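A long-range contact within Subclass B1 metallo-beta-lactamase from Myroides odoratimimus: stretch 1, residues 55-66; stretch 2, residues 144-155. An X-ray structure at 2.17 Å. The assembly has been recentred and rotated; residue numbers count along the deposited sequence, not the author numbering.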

# COMPACT_ATOMS: atom_id res chain seq x y z
N LEU A 55 -6.81 3.12 0.45
CA LEU A 55 -7.82 3.12 1.49
C LEU A 55 -8.99 2.32 0.97
O LEU A 55 -9.53 2.65 -0.09
CB LEU A 55 -8.24 4.54 1.81
CG LEU A 55 -7.40 5.46 2.66
CD1 LEU A 55 -8.44 6.46 3.29
CD2 LEU A 55 -6.61 4.80 3.74
N VAL A 56 -9.38 1.31 1.72
CA VAL A 56 -10.56 0.51 1.44
C VAL A 56 -11.62 0.88 2.47
O VAL A 56 -11.41 0.76 3.70
CB VAL A 56 -10.24 -0.98 1.47
CG1 VAL A 56 -11.50 -1.81 1.18
CG2 VAL A 56 -9.11 -1.30 0.52
N LEU A 57 -12.77 1.28 1.95
CA LEU A 57 -13.91 1.70 2.76
C LEU A 57 -15.10 0.77 2.56
O LEU A 57 -15.52 0.53 1.42
CB LEU A 57 -14.32 3.11 2.40
CG LEU A 57 -15.66 3.63 2.90
CD1 LEU A 57 -15.79 3.84 4.39
CD2 LEU A 57 -16.00 4.87 2.10
N ASN A 58 -15.68 0.28 3.67
CA ASN A 58 -16.99 -0.39 3.60
C ASN A 58 -17.77 -0.25 4.92
O ASN A 58 -17.21 -0.43 6.00
CB ASN A 58 -16.81 -1.87 3.25
CG ASN A 58 -18.15 -2.57 3.00
OD1 ASN A 58 -19.00 -2.08 2.23
ND2 ASN A 58 -18.37 -3.67 3.72
N GLU A 59 -19.04 0.12 4.82
CA GLU A 59 -19.92 0.33 6.00
C GLU A 59 -19.20 1.16 7.09
O GLU A 59 -19.13 0.81 8.26
CB GLU A 59 -20.45 -1.02 6.58
CG GLU A 59 -21.38 -1.73 5.63
CD GLU A 59 -21.90 -3.13 6.05
OE1 GLU A 59 -21.13 -4.01 6.49
OE2 GLU A 59 -23.13 -3.36 5.96
N ASN A 60 -18.64 2.27 6.69
CA ASN A 60 -18.00 3.16 7.68
C ASN A 60 -16.84 2.52 8.44
O ASN A 60 -16.47 2.99 9.55
CB ASN A 60 -19.04 3.68 8.66
CG ASN A 60 -20.06 4.53 7.99
OD1 ASN A 60 -21.10 4.04 7.58
ND2 ASN A 60 -19.77 5.82 7.88
N LYS A 61 -16.21 1.49 7.88
CA LYS A 61 -14.97 0.93 8.38
C LYS A 61 -13.90 1.04 7.28
O LYS A 61 -14.19 0.82 6.09
CB LYS A 61 -15.12 -0.55 8.79
CG LYS A 61 -16.36 -0.92 9.69
CD LYS A 61 -16.06 -0.73 11.14
CE LYS A 61 -17.14 0.09 11.89
N VAL A 62 -12.65 1.33 7.68
CA VAL A 62 -11.60 1.58 6.71
C VAL A 62 -10.40 0.71 7.02
O VAL A 62 -10.06 0.51 8.20
CB VAL A 62 -11.22 3.08 6.65
CG1 VAL A 62 -9.95 3.20 5.90
CG2 VAL A 62 -12.32 3.83 5.92
N VAL A 63 -9.79 0.14 5.96
CA VAL A 63 -8.48 -0.51 6.04
C VAL A 63 -7.51 0.25 5.14
O VAL A 63 -7.82 0.55 3.98
CB VAL A 63 -8.51 -1.99 5.62
CG1 VAL A 63 -7.06 -2.54 5.44
CG2 VAL A 63 -9.25 -2.84 6.64
N VAL A 64 -6.31 0.48 5.63
CA VAL A 64 -5.33 1.31 4.93
C VAL A 64 -4.16 0.41 4.58
O VAL A 64 -3.66 -0.33 5.45
CB VAL A 64 -4.84 2.47 5.83
CG1 VAL A 64 -3.76 3.37 5.14
CG2 VAL A 64 -6.05 3.29 6.32
N PHE A 65 -3.76 0.46 3.32
CA PHE A 65 -2.53 -0.17 2.86
C PHE A 65 -1.49 0.94 2.78
O PHE A 65 -1.67 1.90 2.02
CB PHE A 65 -2.74 -0.84 1.48
CG PHE A 65 -3.53 -2.09 1.55
CD1 PHE A 65 -4.92 -2.07 1.43
CD2 PHE A 65 -2.90 -3.27 1.79
CE1 PHE A 65 -5.66 -3.25 1.51
CE2 PHE A 65 -3.62 -4.45 1.90
CZ PHE A 65 -5.01 -4.45 1.75
N ASP A 66 -0.40 0.79 3.53
CA ASP A 66 0.65 1.80 3.62
C ASP A 66 0.33 3.10 4.36
O ASP A 66 -0.69 3.76 4.06
CB ASP A 66 1.20 2.18 2.26
CG ASP A 66 2.10 1.11 1.65
OD1 ASP A 66 2.13 -0.06 2.19
OD2 ASP A 66 2.77 1.43 0.64
N THR A 144 -6.56 -12.38 5.58
CA THR A 144 -7.96 -12.13 5.26
C THR A 144 -8.49 -11.28 6.40
O THR A 144 -8.34 -11.66 7.57
CB THR A 144 -8.76 -13.43 5.13
OG1 THR A 144 -8.15 -14.23 4.11
CG2 THR A 144 -10.23 -13.15 4.77
N LEU A 145 -9.00 -10.11 6.09
CA LEU A 145 -9.63 -9.28 7.09
C LEU A 145 -11.07 -8.99 6.69
O LEU A 145 -11.33 -8.64 5.53
CB LEU A 145 -8.94 -7.96 7.29
CG LEU A 145 -7.87 -7.79 8.33
CD1 LEU A 145 -7.44 -6.30 8.18
CD2 LEU A 145 -8.35 -8.14 9.77
N ASP A 146 -11.98 -9.11 7.67
CA ASP A 146 -13.34 -8.62 7.50
C ASP A 146 -13.40 -7.09 7.59
O ASP A 146 -12.88 -6.49 8.53
CB ASP A 146 -14.28 -9.23 8.53
CG ASP A 146 -14.52 -10.72 8.28
OD1 ASP A 146 -14.90 -11.10 7.16
OD2 ASP A 146 -14.33 -11.51 9.22
N ILE A 147 -14.03 -6.45 6.62
CA ILE A 147 -14.32 -5.02 6.67
C ILE A 147 -15.83 -4.85 6.49
O ILE A 147 -16.34 -4.81 5.37
CB ILE A 147 -13.53 -4.23 5.63
CG1 ILE A 147 -13.88 -2.75 5.76
CG2 ILE A 147 -13.79 -4.80 4.25
CD1 ILE A 147 -12.95 -1.87 4.91
N GLY A 148 -16.53 -4.67 7.59
CA GLY A 148 -17.99 -4.87 7.64
C GLY A 148 -18.36 -6.14 6.89
O GLY A 148 -17.74 -7.18 7.11
N ASN A 149 -19.30 -6.08 5.93
CA ASN A 149 -19.80 -7.30 5.30
C ASN A 149 -19.04 -7.68 4.02
O ASN A 149 -19.54 -8.49 3.23
CB ASN A 149 -21.31 -7.17 5.03
CG ASN A 149 -21.66 -6.06 4.02
OD1 ASN A 149 -20.80 -5.36 3.46
ND2 ASN A 149 -22.93 -6.01 3.69
N LYS A 150 -17.82 -7.14 3.83
CA LYS A 150 -16.95 -7.45 2.71
C LYS A 150 -15.58 -7.84 3.27
O LYS A 150 -15.33 -7.78 4.48
CB LYS A 150 -16.85 -6.25 1.74
CG LYS A 150 -18.21 -5.78 1.12
CD LYS A 150 -18.77 -6.77 0.11
CE LYS A 150 -20.31 -6.61 -0.11
NZ LYS A 150 -21.08 -7.62 0.70
N LYS A 151 -14.69 -8.26 2.39
CA LYS A 151 -13.43 -8.80 2.84
C LYS A 151 -12.32 -8.13 2.05
O LYS A 151 -12.54 -7.66 0.93
CB LYS A 151 -13.40 -10.30 2.65
CG LYS A 151 -13.96 -11.05 3.83
CD LYS A 151 -14.16 -12.52 3.47
CE LYS A 151 -14.86 -13.24 4.59
NZ LYS A 151 -14.94 -14.68 4.28
N VAL A 152 -11.18 -8.00 2.71
CA VAL A 152 -9.97 -7.41 2.16
C VAL A 152 -8.81 -8.34 2.49
O VAL A 152 -8.78 -9.00 3.54
CB VAL A 152 -9.74 -5.98 2.71
CG1 VAL A 152 -9.18 -5.96 4.12
CG2 VAL A 152 -8.82 -5.23 1.77
N TYR A 153 -7.85 -8.40 1.57
CA TYR A 153 -6.80 -9.42 1.54
C TYR A 153 -5.44 -8.75 1.37
O TYR A 153 -5.30 -7.69 0.73
CB TYR A 153 -7.04 -10.42 0.37
CG TYR A 153 -8.39 -11.13 0.39
CD1 TYR A 153 -9.54 -10.52 -0.14
CD2 TYR A 153 -8.52 -12.39 0.93
CE1 TYR A 153 -10.75 -11.15 -0.10
CE2 TYR A 153 -9.72 -13.02 0.98
CZ TYR A 153 -10.84 -12.40 0.46
OH TYR A 153 -12.08 -13.01 0.48
N ALA A 154 -4.42 -9.38 1.91
CA ALA A 154 -3.03 -9.05 1.58
C ALA A 154 -2.43 -10.39 1.25
O ALA A 154 -2.78 -11.37 1.90
CB ALA A 154 -2.24 -8.40 2.74
N GLU A 155 -1.53 -10.45 0.27
CA GLU A 155 -0.95 -11.73 -0.12
C GLU A 155 0.49 -11.53 -0.59
O GLU A 155 0.80 -10.59 -1.32
CB GLU A 155 -1.77 -12.42 -1.23
CG GLU A 155 -1.23 -13.83 -1.54
CD GLU A 155 -2.23 -14.75 -2.25
OE1 GLU A 155 -1.81 -15.78 -2.78
OE2 GLU A 155 -3.45 -14.44 -2.28

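Two β-hairpins, joined by contacts between residues at least 82 apart in sequence, pack against each other, and their strongest polar link is the side chain of Asn-58. Its amide nitrogen ND2 donates two nearly linear hydrogen bonds, to Ile-147 O at 2.9 Å and to Asn-149 OD1 at 3.0 Å. An asparagine suits this buried position because one uncharged NH2 group offers two hydrogens, and here each finds an acceptor in the turn that runs from Ile-147 to Lys-150. Asn-149, with chi1 in the p well, brings its side-chain oxygen OD1 within reach.

The neighbouring contact is less well aligned. Asn-149 N donates a weak hydrogen bond to Glu-59 OE1 (2.8 Å, but bent to 130°). Glu-59 OE1 also lies 3.5 Å from Gly-148 CA. Glycine fits here twice over: its positive phi is easily adopted without a side chain, and an ideally placed CB would clash with Glu-59 OE1, at 2.5 Å.

At the start of the second turn, Ile-147 contributes the largest buried area, 107 Å². Its CA-to-CB bond points sideways, yet the extended side chain, with both chi angles t, carries CD1 into the first hairpin. There Ile-147 CD1 packs 4.0 Å from Val-56 CG1 and 4.2 Å from Val-63 CG2, while Lys-61 contributes aliphatic carbon, its CB 3.9 Å from Ile-147 CG1.

Farther along, Val-152 packs against both Val-56 and Val-63: its CG2 lies 4.1 Å from Val-56 CG2, and its CG1 4.0 Å from Val-63 CG2. Such compact β-branched residues suit both the strands and the close packing between them. Phe-65 extends the apolar contact with its ring edge, placing CE1 3.7 Å from Val-152 CG2 and CE2 4.3 Å from Ala-154 CB; the small methyl of Ala-154 meets the ring edge without crowding it.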